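Local coordinates for hydroxyethylthiazole kinase (Pyrococcus horikoshii, PDB 3HPD), which probably phosphorylates the hydroxyl group of 4-methyl-5-beta-hydroxyethylthiazole with ATP, a magnesium-dependent step in thiamine diphosphate biosynthesis, at residues Asn20-Val25 with Val61-Thr66; Val90-Gly95 with Val116-Phe121; Val105-Leu110 with Ser125-Glu130. All coordinates share one frame; numbering follows the deposited sequence.

Overall arrangement
Interactions 1 and 2 each join neighbouring parallel strands of the central sheet, and they meet each other: strand 59-63, one side of interaction 1, runs beside strand 89-92, one side of interaction 2. Both are buried and mix backbone hydrogen bonds with polar side chains at the strand ends, an amide pair in the first and a salt bridge in the second. Interaction 3 lies farther out, its centre about 16 Å from the centre of the chain, and joins two helices mainly through leucines, with a serine CB and, at the exposed margin, the stem of a glutamate. Helix 100-112 packs on Leu91 of strand 89-92, and Leu127 of helix 121-131 reaches Pro93 just beyond it.

Interaction 1: Asn20-Val25 with Val61-Thr66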
ATOM      1  N   ASN A  20     -14.956   2.378   1.070  1.00 10.23           N
ATOM      2  CA  ASN A  20     -14.329   1.482   0.102  1.00 11.10           C
ATOM      3  C   ASN A  20     -14.099   0.080   0.652  1.00 11.38           C
ATOM      4  O   ASN A  20     -13.533  -0.089   1.736  1.00 10.20           O
ATOM      5  CB  ASN A  20     -12.960   2.027  -0.349  1.00 10.35           C
ATOM      6  CG  ASN A  20     -13.062   3.313  -1.140  1.00 12.66           C
ATOM      7  OD1 ASN A  20     -12.800   3.338  -2.346  1.00 15.48           O
ATOM      8  ND2 ASN A  20     -13.434   4.394  -0.466  1.00 14.20           N
ATOM      9  N   ILE A  21     -14.561  -0.919  -0.092  1.00  9.96           N
ATOM     10  CA  ILE A  21     -14.329  -2.321   0.240  1.00 11.41           C
ATOM     11  C   ILE A  21     -13.523  -2.605  -1.017  1.00 11.28           C
ATOM     12  O   ILE A  21     -14.070  -2.927  -2.070  1.00 10.16           O
ATOM     13  CB  ILE A  21     -15.630  -3.127   0.267  1.00 13.86           C
ATOM     14  CG1 ILE A  21     -16.579  -2.514   1.303  1.00 13.85           C
ATOM     15  CG2 ILE A  21     -15.328  -4.580   0.616  1.00 14.13           C
ATOM     16  CD1 ILE A  21     -17.946  -3.160   1.358  1.00 17.84           C
ATOM     17  N   THR A  22     -12.211  -2.458  -0.898  1.00 11.94           N
ATOM     18  CA  THR A  22     -11.355  -2.555  -2.062  1.00 11.20           C
ATOM     19  C   THR A  22     -10.203  -3.564  -2.030  1.00 10.28           C
ATOM     20  O   THR A  22     -10.128  -4.409  -1.134  1.00 10.92           O
ATOM     21  CB  THR A  22     -10.841  -1.127  -2.365  1.00  9.93           C
ATOM     22  OG1 THR A  22     -10.204  -1.089  -3.642  1.00 12.07           O
ATOM     23  CG2 THR A  22      -9.871  -0.669  -1.272  1.00 11.47           C
ATOM     24  N   ASN A  23      -9.310  -3.479  -3.015  1.00 10.43           N
ATOM     25  CA  ASN A  23      -8.198  -4.423  -3.100  1.00  9.09           C
ATOM     26  C   ASN A  23      -6.910  -3.933  -2.439  1.00 10.76           C
ATOM     27  O   ASN A  23      -6.686  -2.734  -2.287  1.00  8.90           O
ATOM     28  CB  ASN A  23      -7.960  -4.845  -4.566  1.00  9.92           C
ATOM     29  CG  ASN A  23      -7.212  -3.805  -5.382  1.00 10.16           C
ATOM     30  OD1 ASN A  23      -6.050  -3.513  -5.115  1.00 10.88           O
ATOM     31  ND2 ASN A  23      -7.875  -3.259  -6.401  1.00 10.63           N
ATOM     32  N   PHE A  24      -6.071  -4.885  -2.039  1.00 10.22           N
ATOM     33  CA  PHE A  24      -4.829  -4.589  -1.334  1.00 10.65           C
ATOM     34  C   PHE A  24      -3.823  -3.706  -2.045  1.00 11.32           C
ATOM     35  O   PHE A  24      -3.040  -3.010  -1.398  1.00 12.73           O
ATOM     36  CB  PHE A  24      -4.147  -5.899  -0.932  1.00 11.00           C
ATOM     37  CG  PHE A  24      -5.001  -6.776  -0.063  1.00 10.73           C
ATOM     38  CD1 PHE A  24      -5.504  -6.298   1.144  1.00 11.79           C
ATOM     39  CD2 PHE A  24      -5.310  -8.075  -0.453  1.00 11.53           C
ATOM     40  CE1 PHE A  24      -6.315  -7.100   1.948  1.00 13.03           C
ATOM     41  CE2 PHE A  24      -6.119  -8.886   0.343  1.00 11.49           C
ATOM     42  CZ  PHE A  24      -6.619  -8.399   1.549  1.00 12.57           C
ATOM     43  N   VAL A  25      -3.838  -3.728  -3.369  1.00  9.83           N
ATOM     44  CA  VAL A  25      -2.895  -2.935  -4.143  1.00 10.76           C
ATOM     45  C   VAL A  25      -3.248  -1.450  -4.171  1.00 11.03           C
ATOM     46  O   VAL A  25      -2.362  -0.602  -4.293  1.00 13.01           O
ATOM     47  CB  VAL A  25      -2.821  -3.452  -5.605  1.00 12.09           C
ATOM     48  CG1 VAL A  25      -1.817  -2.634  -6.411  1.00 13.31           C
ATOM     49  CG2 VAL A  25      -2.439  -4.919  -5.614  1.00 10.36           C
ATOM     50  N   VAL A  61     -17.918   2.077  -2.564  1.00 11.45           N
ATOM     51  CA  VAL A  61     -17.139   1.659  -3.727  1.00 11.57           C
ATOM     52  C   VAL A  61     -16.644   0.235  -3.488  1.00 11.57           C
ATOM     53  O   VAL A  61     -15.982  -0.039  -2.485  1.00 11.24           O
ATOM     54  CB  VAL A  61     -15.920   2.594  -3.955  1.00 11.96           C
ATOM     55  CG1 VAL A  61     -15.034   2.051  -5.079  1.00 12.39           C
ATOM     56  CG2 VAL A  61     -16.406   3.996  -4.305  1.00 12.40           C
ATOM     57  N   ILE A  62     -16.986  -0.667  -4.405  1.00 10.38           N
ATOM     58  CA  ILE A  62     -16.579  -2.065  -4.310  1.00 10.66           C
ATOM     59  C   ILE A  62     -15.585  -2.366  -5.429  1.00 11.00           C
ATOM     60  O   ILE A  62     -15.856  -2.112  -6.600  1.00 11.70           O
ATOM     61  CB  ILE A  62     -17.796  -3.013  -4.436  1.00 12.01           C
ATOM     62  CG1 ILE A  62     -18.759  -2.773  -3.270  1.00 12.84           C
ATOM     63  CG2 ILE A  62     -17.325  -4.469  -4.444  1.00 11.70           C
ATOM     64  CD1 ILE A  62     -20.080  -3.515  -3.389  1.00 13.06           C
ATOM     65  N   ASN A  63     -14.430  -2.902  -5.053  1.00 10.83           N
ATOM     66  CA  ASN A  63     -13.366  -3.223  -6.000  1.00 10.45           C
ATOM     67  C   ASN A  63     -12.901  -4.652  -5.705  1.00 10.49           C
ATOM     68  O   ASN A  63     -12.369  -4.922  -4.631  1.00 10.51           O
ATOM     69  CB  ASN A  63     -12.218  -2.226  -5.804  1.00 12.83           C
ATOM     70  CG  ASN A  63     -11.102  -2.415  -6.802  1.00 12.39           C
ATOM     71  OD1 ASN A  63     -10.640  -3.530  -7.025  1.00 12.46           O
ATOM     72  ND2 ASN A  63     -10.651  -1.317  -7.402  1.00 15.76           N
ATOM     73  N   ILE A  64     -13.093  -5.556  -6.661  1.00  9.78           N
ATOM     74  CA  ILE A  64     -12.739  -6.969  -6.481  1.00 10.59           C
ATOM     75  C   ILE A  64     -11.323  -7.374  -6.892  1.00 10.74           C
ATOM     76  O   ILE A  64     -11.044  -8.563  -7.044  1.00 12.38           O
ATOM     77  CB  ILE A  64     -13.720  -7.873  -7.259  1.00 10.68           C
ATOM     78  CG1 ILE A  64     -13.553  -7.647  -8.768  1.00 12.31           C
ATOM     79  CG2 ILE A  64     -15.150  -7.565  -6.844  1.00 10.53           C
ATOM     80  CD1 ILE A  64     -14.424  -8.557  -9.631  1.00 13.92           C
ATOM     81  N   GLY A  65     -10.436  -6.394  -7.051  1.00 10.70           N
ATOM     82  CA  GLY A  65      -9.067  -6.663  -7.474  1.00 10.56           C
ATOM     83  C   GLY A  65      -8.294  -7.792  -6.805  1.00 10.95           C
ATOM     84  O   GLY A  65      -7.522  -8.495  -7.463  1.00 11.59           O
ATOM     85  N   THR A  66      -8.473  -7.959  -5.499  1.00  9.90           N
ATOM     86  CA  THR A  66      -7.772  -9.014  -4.767  1.00 10.09           C
ATOM     87  C   THR A  66      -8.744  -9.755  -3.860  1.00 10.82           C
ATOM     88  O   THR A  66      -8.442 -10.024  -2.702  1.00 10.48           O
ATOM     89  CB  THR A  66      -6.635  -8.439  -3.889  1.00 10.72           C
ATOM     90  OG1 THR A  66      -7.176  -7.473  -2.977  1.00 11.38           O
ATOM     91  CG2 THR A  66      -5.563  -7.778  -4.755  1.00 10.42           C
TER
HETATM   92  O   HOH W   1      -9.374  -7.262  -1.105  1.00 11.46           O
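Asn20 pairs with Val61 and Ile21 with Ile62 in parallel register, held by Ile21 N to Val61 O at 2.9 Å and by Asn63 N to Ile21 O at 3.0 Å. On one face of the sheet Asn20 and Val61 lie side by side, OD1 of Asn20 3.6 Å from CB of Val61; on the other, Ile21 and Ile62 pack on Met75 of helix 69-85. Where the strands stop, polar side chains take over. Asn23 ND2 donates to Asn63 OD1 at 2.8 Å, and the bond is fairly straight (164° at the hydrogen). The two amide planes stand 72° apart; the oxygen lies close to the plane of the Asn23 amide, whereas ND2 sits above the Asn63 carbonyl plane. Gly65 N approaches the same OD1 within that plane, at 2.9 Å, and closes an Asx turn. Two N-H groups therefore grip one oxygen and fix the rotation of the Asn63 amide. These are the C-terminal ends of strands 17-21 and 59-63 in the ribokinase-like sheet, and Asn20 lies about 4 Å, side chain to side chain, from Met43, a predicted substrate-binding residue. Farther along, Thr66 OG1 takes the N-H of Phe24 at 3.0 Å. The hydroxyl sits between Thr66's own backbone N and carbonyl carbon (chi1 57°), where it also meets Phe24 CD2 obliquely, at 3.2 Å. A water links OG1 to Thr22 O. Val25 and Thr66 touch Met43 of a second subunit, and the Phe24 ring meets Phe24 of both other subunits edge-to-face.

Interaction 2: Val90-Gly95 with Val116-Phe121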
ATOM      1  N   VAL A  90     -20.701   1.933  -6.362  1.00 10.35           N
ATOM      2  CA  VAL A  90     -19.844   1.945  -7.545  1.00 10.87           C
ATOM      3  C   VAL A  90     -19.093   0.617  -7.554  1.00  9.88           C
ATOM      4  O   VAL A  90     -18.453   0.256  -6.564  1.00 11.04           O
ATOM      5  CB  VAL A  90     -18.793   3.078  -7.500  1.00  9.43           C
ATOM      6  CG1 VAL A  90     -17.906   3.005  -8.742  1.00 11.76           C
ATOM      7  CG2 VAL A  90     -19.480   4.435  -7.416  1.00 10.84           C
ATOM      8  N   LEU A  91     -19.178  -0.115  -8.658  1.00  9.33           N
ATOM      9  CA  LEU A  91     -18.485  -1.394  -8.761  1.00 10.50           C
ATOM     10  C   LEU A  91     -17.404  -1.370  -9.830  1.00 10.93           C
ATOM     11  O   LEU A  91     -17.658  -0.986 -10.965  1.00 10.74           O
ATOM     12  CB  LEU A  91     -19.472  -2.521  -9.097  1.00 10.94           C
ATOM     13  CG  LEU A  91     -18.829  -3.864  -9.467  1.00 11.96           C
ATOM     14  CD1 LEU A  91     -18.118  -4.456  -8.245  1.00 11.67           C
ATOM     15  CD2 LEU A  91     -19.895  -4.825  -9.980  1.00 12.36           C
ATOM     16  N   ASP A  92     -16.193  -1.770  -9.455  1.00 11.76           N
ATOM     17  CA  ASP A  92     -15.093  -1.851 -10.405  1.00 12.91           C
ATOM     18  C   ASP A  92     -14.769  -3.341 -10.449  1.00 12.18           C
ATOM     19  O   ASP A  92     -14.124  -3.869  -9.540  1.00 12.44           O
ATOM     20  CB  ASP A  92     -13.873  -1.070  -9.920  1.00 14.29           C
ATOM     21  CG  ASP A  92     -12.823  -0.923 -11.001  1.00 17.05           C
ATOM     22  OD1 ASP A  92     -12.690  -1.860 -11.820  1.00 17.28           O
ATOM     23  OD2 ASP A  92     -12.129   0.115 -11.030  1.00 17.39           O
ATOM     24  N   PRO A  93     -15.218  -4.035 -11.508  1.00 12.39           N
ATOM     25  CA  PRO A  93     -15.025  -5.473 -11.728  1.00 12.73           C
ATOM     26  C   PRO A  93     -13.625  -5.846 -12.193  1.00 12.94           C
ATOM     27  O   PRO A  93     -13.467  -6.511 -13.220  1.00 14.29           O
ATOM     28  CB  PRO A  93     -16.075  -5.784 -12.784  1.00 13.05           C
ATOM     29  CG  PRO A  93     -15.965  -4.576 -13.674  1.00 13.49           C
ATOM     30  CD  PRO A  93     -15.885  -3.420 -12.672  1.00 12.88           C
ATOM     31  N   VAL A  94     -12.618  -5.428 -11.434  1.00 12.28           N
ATOM     32  CA  VAL A  94     -11.231  -5.703 -11.789  1.00 13.08           C
ATOM     33  C   VAL A  94     -10.965  -7.170 -12.111  1.00 13.36           C
ATOM     34  O   VAL A  94     -11.124  -8.045 -11.262  1.00 13.83           O
ATOM     35  CB  VAL A  94     -10.268  -5.271 -10.660  1.00 13.06           C
ATOM     36  CG1 VAL A  94      -8.823  -5.520 -11.079  1.00 12.81           C
ATOM     37  CG2 VAL A  94     -10.479  -3.797 -10.333  1.00 14.70           C
ATOM     38  N   GLY A  95     -10.565  -7.435 -13.348  1.00 14.55           N
ATOM     39  CA  GLY A  95     -10.258  -8.799 -13.728  1.00 14.66           C
ATOM     40  C   GLY A  95     -11.417  -9.653 -14.200  1.00 14.86           C
ATOM     41  O   GLY A  95     -11.222 -10.834 -14.484  1.00 16.14           O
ATOM     42  N   VAL A 116     -23.291   2.502 -10.479  1.00 13.40           N
ATOM     43  CA  VAL A 116     -22.278   2.741 -11.500  1.00 11.28           C
ATOM     44  C   VAL A 116     -21.414   1.498 -11.651  1.00 10.50           C
ATOM     45  O   VAL A 116     -20.968   0.922 -10.657  1.00 11.61           O
ATOM     46  CB  VAL A 116     -21.342   3.928 -11.141  1.00 11.64           C
ATOM     47  CG1 VAL A 116     -20.208   4.031 -12.165  1.00  9.33           C
ATOM     48  CG2 VAL A 116     -22.125   5.231 -11.116  1.00 10.33           C
ATOM     49  N   LEU A 117     -21.210   1.074 -12.894  1.00 10.95           N
ATOM     50  CA  LEU A 117     -20.350  -0.073 -13.206  1.00 11.61           C
ATOM     51  C   LEU A 117     -19.263   0.551 -14.069  1.00 12.38           C
ATOM     52  O   LEU A 117     -19.540   1.152 -15.096  1.00 14.04           O
ATOM     53  CB  LEU A 117     -21.110  -1.141 -14.006  1.00 11.63           C
ATOM     54  CG  LEU A 117     -20.248  -2.294 -14.550  1.00 12.96           C
ATOM     55  CD1 LEU A 117     -19.623  -3.074 -13.406  1.00 11.64           C
ATOM     56  CD2 LEU A 117     -21.105  -3.221 -15.403  1.00 13.34           C
ATOM     57  N   LYS A 118     -18.018   0.406 -13.634  1.00 11.89           N
ATOM     58  CA  LYS A 118     -16.897   0.981 -14.360  1.00 13.99           C
ATOM     59  C   LYS A 118     -15.754   0.022 -14.628  1.00 12.97           C
ATOM     60  O   LYS A 118     -15.150  -0.476 -13.711  1.00 12.45           O
ATOM     61  CB  LYS A 118     -16.278   2.144 -13.602  1.00 16.84           C
ATOM     62  CG  LYS A 118     -15.179   2.736 -14.454  1.00 22.40           C
ATOM     63  CD  LYS A 118     -13.940   3.309 -13.735  1.00 25.79           C
ATOM     64  CE  LYS A 118     -13.087   2.247 -12.938  1.00 26.18           C
ATOM     65  NZ  LYS A 118     -12.635   0.991 -13.673  1.00 27.31           N
ATOM     66  N   GLY A 119     -15.422  -0.209 -15.886  1.00 11.69           N
ATOM     67  CA  GLY A 119     -14.331  -1.102 -16.209  1.00 13.01           C
ATOM     68  C   GLY A 119     -13.807  -0.903 -17.606  1.00 13.46           C
ATOM     69  O   GLY A 119     -14.324  -0.054 -18.331  1.00 13.78           O
ATOM     70  N   ASN A 120     -12.787  -1.665 -17.999  1.00 13.52           N
ATOM     71  CA  ASN A 120     -12.262  -1.525 -19.353  1.00 14.38           C
ATOM     72  C   ASN A 120     -13.086  -2.370 -20.321  1.00 14.99           C
ATOM     73  O   ASN A 120     -14.011  -3.073 -19.913  1.00 14.46           O
ATOM     74  CB  ASN A 120     -10.779  -1.917 -19.427  1.00 16.58           C
ATOM     75  CG  ASN A 120     -10.526  -3.356 -19.035  1.00 17.72           C
ATOM     76  OD1 ASN A 120     -11.300  -4.253 -19.367  1.00 18.27           O
ATOM     77  ND2 ASN A 120      -9.419  -3.587 -18.334  1.00 21.78           N
ATOM     78  N   PHE A 121     -12.748  -2.302 -21.603  1.00 15.39           N
ATOM     79  CA  PHE A 121     -13.489  -3.038 -22.619  1.00 16.25           C
ATOM     80  C   PHE A 121     -13.599  -4.539 -22.350  1.00 16.17           C
ATOM     81  O   PHE A 121     -14.685  -5.104 -22.418  1.00 17.67           O
ATOM     82  CB  PHE A 121     -12.863  -2.822 -23.997  1.00 18.65           C
ATOM     83  CG  PHE A 121     -13.735  -3.284 -25.127  1.00 20.68           C
ATOM     84  CD1 PHE A 121     -14.664  -2.424 -25.704  1.00 22.61           C
ATOM     85  CD2 PHE A 121     -13.657  -4.593 -25.590  1.00 22.18           C
ATOM     86  CE1 PHE A 121     -15.505  -2.861 -26.724  1.00 23.61           C
ATOM     87  CE2 PHE A 121     -14.495  -5.042 -26.609  1.00 22.96           C
ATOM     88  CZ  PHE A 121     -15.419  -4.173 -27.177  1.00 23.02           C
TER
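Asp92 and Lys118 both carry CG anti to the backbone N (chi1 -169° and -177°), which starts the two side chains off alongside each other and pointing the same way. The lysine chain then bends at each of its remaining torsions, curling NZ back to 2.8 Å from OD2 of Asp92. This is a salt bridge made through one carboxylate oxygen, though as a hydrogen bond its geometry is weak. Lys118 is predicted to bind ATP, and its side chain lies about 5 Å from a bound phosphate ion, consistent with the aspartate helping to place the lysine beside a nucleotide pocket. An alanine at Asp92 would probably leave Lys118 NZ without this charged mate and let the end of its chain turn away. Behind the pair the strands run parallel, with an angle of 22° between their short axes. Leu91 N bonds to Val116 O at 2.9 Å, and Lys118 N to Leu91 O at 3.0 Å. Leu91 and Leu117 lie side by side on one face, CD2 of the first 3.9 Å from CD1 of the second. Across Leu117, at about a right angle, comes Pro93, whose CD is 3.8 Å from Leu117 CD1 and 3.2 Å from Lys118 O. Having no N-H, Pro93 can donate no backbone bond to the neighbouring strand, and it centres an inverse gamma turn that takes the chain off the strand. The strands are the two arms of a beta-alpha-beta crossover whose helix, 100-112, covers Leu91 and Leu117 through Leu110. On the other face helix 193-205 packs on Asp92 and Lys118 through Ala198, while strands 59-63 and 161-165 flank the pair in the sheet.

Interaction 3: Val105-Leu110 with Ser125-Glu130; sequences VSLEIL and SALLGE
Leu107 and Leu127 run antiparallel past one another, each reaching from its own helix toward the other. Helices 100-112 and 121-131 belong to the helical layer over the central sheet of this ribokinase-like alpha/beta fold, and the two short segments approach to 10.5 Å between axes at an angle of 72°. CG is anti to the carbonyl carbon in both leucines (chi1 -66° in Leu107, -68° in Leu127), which sends each CG toward the other helix; there CD2 of Leu107 lies 3.9 Å from CD2 of Leu127. The same Leu107 methyl rests 3.7 Å from the carbonyl O of Leu127. Leu127 splits its branches between neighbours one turn apart. Its CD2 presses on Ser106 CB at 3.5 Å, while its CD1 meets Leu110 CD1 at 4.0 Å, the two side chains crossing at about a right angle. The serine meets the leucine through CB, its OG being bonded to Arg102 O within its own helix. Leu127 CD1 also reaches Pro93, just past strand 89-92. At the exposed margin Glu130 crosses Leu107 nearly at right angles; its carboxylate leads away, and what touches is the aliphatic stem, CG lying 3.8 Å from Leu107 CD1.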
ATOM      1  N   VAL A 105     -18.611 -13.227  -9.235  1.00 14.76           N
ATOM      2  CA  VAL A 105     -18.861 -12.287  -8.147  1.00 15.08           C
ATOM      3  C   VAL A 105     -19.371 -10.946  -8.673  1.00 13.84           C
ATOM      4  O   VAL A 105     -20.252 -10.330  -8.071  1.00 14.72           O
ATOM      5  CB  VAL A 105     -17.588 -12.061  -7.301  1.00 15.08           C
ATOM      6  CG1 VAL A 105     -17.847 -11.008  -6.235  1.00 14.51           C
ATOM      7  CG2 VAL A 105     -17.159 -13.379  -6.657  1.00 17.46           C
ATOM      8  N   SER A 106     -18.826 -10.494  -9.797  1.00 13.26           N
ATOM      9  CA  SER A 106     -19.264  -9.230 -10.378  1.00 12.67           C
ATOM     10  C   SER A 106     -20.744  -9.305 -10.758  1.00 14.62           C
ATOM     11  O   SER A 106     -21.515  -8.394 -10.463  1.00 14.98           O
ATOM     12  CB  SER A 106     -18.433  -8.894 -11.621  1.00 12.92           C
ATOM     13  OG  SER A 106     -17.076  -8.677 -11.282  1.00 11.67           O
ATOM     14  N   LEU A 107     -21.137 -10.394 -11.410  1.00 14.86           N
ATOM     15  CA  LEU A 107     -22.528 -10.563 -11.823  1.00 16.38           C
ATOM     16  C   LEU A 107     -23.460 -10.695 -10.623  1.00 15.79           C
ATOM     17  O   LEU A 107     -24.609 -10.252 -10.667  1.00 16.68           O
ATOM     18  CB  LEU A 107     -22.667 -11.787 -12.735  1.00 15.97           C
ATOM     19  CG  LEU A 107     -21.961 -11.660 -14.090  1.00 16.53           C
ATOM     20  CD1 LEU A 107     -22.120 -12.948 -14.891  1.00 15.80           C
ATOM     21  CD2 LEU A 107     -22.542 -10.475 -14.852  1.00 16.68           C
ATOM     22  N   GLU A 108     -22.955 -11.295  -9.550  1.00 16.55           N
ATOM     23  CA  GLU A 108     -23.726 -11.483  -8.328  1.00 18.43           C
ATOM     24  C   GLU A 108     -24.067 -10.120  -7.723  1.00 18.30           C
ATOM     25  O   GLU A 108     -25.190  -9.880  -7.274  1.00 18.42           O
ATOM     26  CB  GLU A 108     -22.908 -12.312  -7.338  1.00 21.86           C
ATOM     27  CG  GLU A 108     -23.671 -12.803  -6.131  1.00 30.43           C
ATOM     28  CD  GLU A 108     -22.819 -13.686  -5.237  1.00 33.54           C
ATOM     29  OE1 GLU A 108     -21.761 -14.162  -5.709  1.00 35.78           O
ATOM     30  OE2 GLU A 108     -23.210 -13.913  -4.072  1.00 36.96           O
ATOM     31  N   ILE A 109     -23.084  -9.227  -7.715  1.00 15.74           N
ATOM     32  CA  ILE A 109     -23.271  -7.885  -7.180  1.00 15.17           C
ATOM     33  C   ILE A 109     -24.183  -7.083  -8.112  1.00 17.03           C
ATOM     34  O   ILE A 109     -25.076  -6.360  -7.660  1.00 17.08           O
ATOM     35  CB  ILE A 109     -21.903  -7.180  -7.026  1.00 15.19           C
ATOM     36  CG1 ILE A 109     -21.102  -7.871  -5.917  1.00 14.44           C
ATOM     37  CG2 ILE A 109     -22.094  -5.690  -6.732  1.00 13.65           C
ATOM     38  CD1 ILE A 109     -19.670  -7.398  -5.799  1.00 13.29           C
ATOM     39  N   LEU A 110     -23.959  -7.221  -9.416  1.00 15.87           N
ATOM     40  CA  LEU A 110     -24.768  -6.518 -10.404  1.00 16.01           C
ATOM     41  C   LEU A 110     -26.228  -6.965 -10.354  1.00 17.39           C
ATOM     42  O   LEU A 110     -27.139  -6.174 -10.610  1.00 16.54           O
ATOM     43  CB  LEU A 110     -24.200  -6.747 -11.810  1.00 16.33           C
ATOM     44  CG  LEU A 110     -22.935  -5.951 -12.140  1.00 15.22           C
ATOM     45  CD1 LEU A 110     -22.241  -6.527 -13.362  1.00 13.83           C
ATOM     46  CD2 LEU A 110     -23.313  -4.493 -12.363  1.00 16.29           C
ATOM     47  N   SER A 125     -17.169  -6.295 -21.504  1.00 18.95           N
ATOM     48  CA  SER A 125     -17.633  -7.181 -22.565  1.00 20.79           C
ATOM     49  C   SER A 125     -17.810  -8.596 -22.017  1.00 19.74           C
ATOM     50  O   SER A 125     -18.723  -9.313 -22.418  1.00 19.71           O
ATOM     51  CB  SER A 125     -16.648  -7.181 -23.738  1.00 21.33           C
ATOM     52  OG  SER A 125     -15.373  -7.647 -23.341  1.00 30.37           O
ATOM     53  N   ALA A 126     -16.942  -8.990 -21.091  1.00 20.05           N
ATOM     54  CA  ALA A 126     -17.029 -10.318 -20.492  1.00 20.46           C
ATOM     55  C   ALA A 126     -18.282 -10.442 -19.627  1.00 20.08           C
ATOM     56  O   ALA A 126     -18.920 -11.494 -19.593  1.00 19.89           O
ATOM     57  CB  ALA A 126     -15.786 -10.603 -19.660  1.00 20.00           C
ATOM     58  N   LEU A 127     -18.632  -9.364 -18.931  1.00 19.18           N
ATOM     59  CA  LEU A 127     -19.812  -9.362 -18.069  1.00 20.27           C
ATOM     60  C   LEU A 127     -21.103  -9.400 -18.878  1.00 21.48           C
ATOM     61  O   LEU A 127     -22.051 -10.097 -18.517  1.00 19.87           O
ATOM     62  CB  LEU A 127     -19.815  -8.123 -17.168  1.00 18.96           C
ATOM     63  CG  LEU A 127     -18.724  -8.051 -16.096  1.00 19.48           C
ATOM     64  CD1 LEU A 127     -18.815  -6.717 -15.364  1.00 18.54           C
ATOM     65  CD2 LEU A 127     -18.888  -9.209 -15.119  1.00 20.15           C
ATOM     66  N   LEU A 128     -21.142  -8.640 -19.966  1.00 22.50           N
ATOM     67  CA  LEU A 128     -22.323  -8.604 -20.820  1.00 25.24           C
ATOM     68  C   LEU A 128     -22.460  -9.926 -21.572  1.00 27.53           C
ATOM     69  O   LEU A 128     -23.571 -10.404 -21.814  1.00 27.57           O
ATOM     70  CB  LEU A 128     -22.216  -7.450 -21.820  1.00 23.93           C
ATOM     71  CG  LEU A 128     -23.392  -7.261 -22.782  1.00 25.36           C
ATOM     72  CD1 LEU A 128     -24.668  -6.992 -21.995  1.00 23.33           C
ATOM     73  CD2 LEU A 128     -23.094  -6.106 -23.727  1.00 24.58           C
ATOM     74  N   GLY A 129     -21.323 -10.510 -21.936  1.00 29.11           N
ATOM     75  CA  GLY A 129     -21.335 -11.770 -22.653  1.00 32.59           C
ATOM     76  C   GLY A 129     -21.801 -12.920 -21.784  1.00 35.41           C
ATOM     77  O   GLY A 129     -22.678 -13.689 -22.176  1.00 36.03           O
ATOM     78  N   GLU A 130     -21.209 -13.036 -20.600  1.00 37.85           N
ATOM     79  CA  GLU A 130     -21.561 -14.096 -19.662  1.00 41.15           C
ATOM     80  C   GLU A 130     -23.020 -13.950 -19.242  1.00 43.07           C
ATOM     81  O   GLU A 130     -23.761 -14.931 -19.186  1.00 43.18           O
ATOM     82  CB  GLU A 130     -20.661 -14.021 -18.427  1.00 43.44           C
ATOM     83  CG  GLU A 130     -20.708 -15.244 -17.524  1.00 45.87           C
ATOM     84  CD  GLU A 130     -20.218 -16.499 -18.222  1.00 48.75           C
ATOM     85  OE1 GLU A 130     -19.282 -16.395 -19.044  1.00 49.61           O
ATOM     86  OE2 GLU A 130     -20.759 -17.590 -17.941  1.00 50.57           O
TER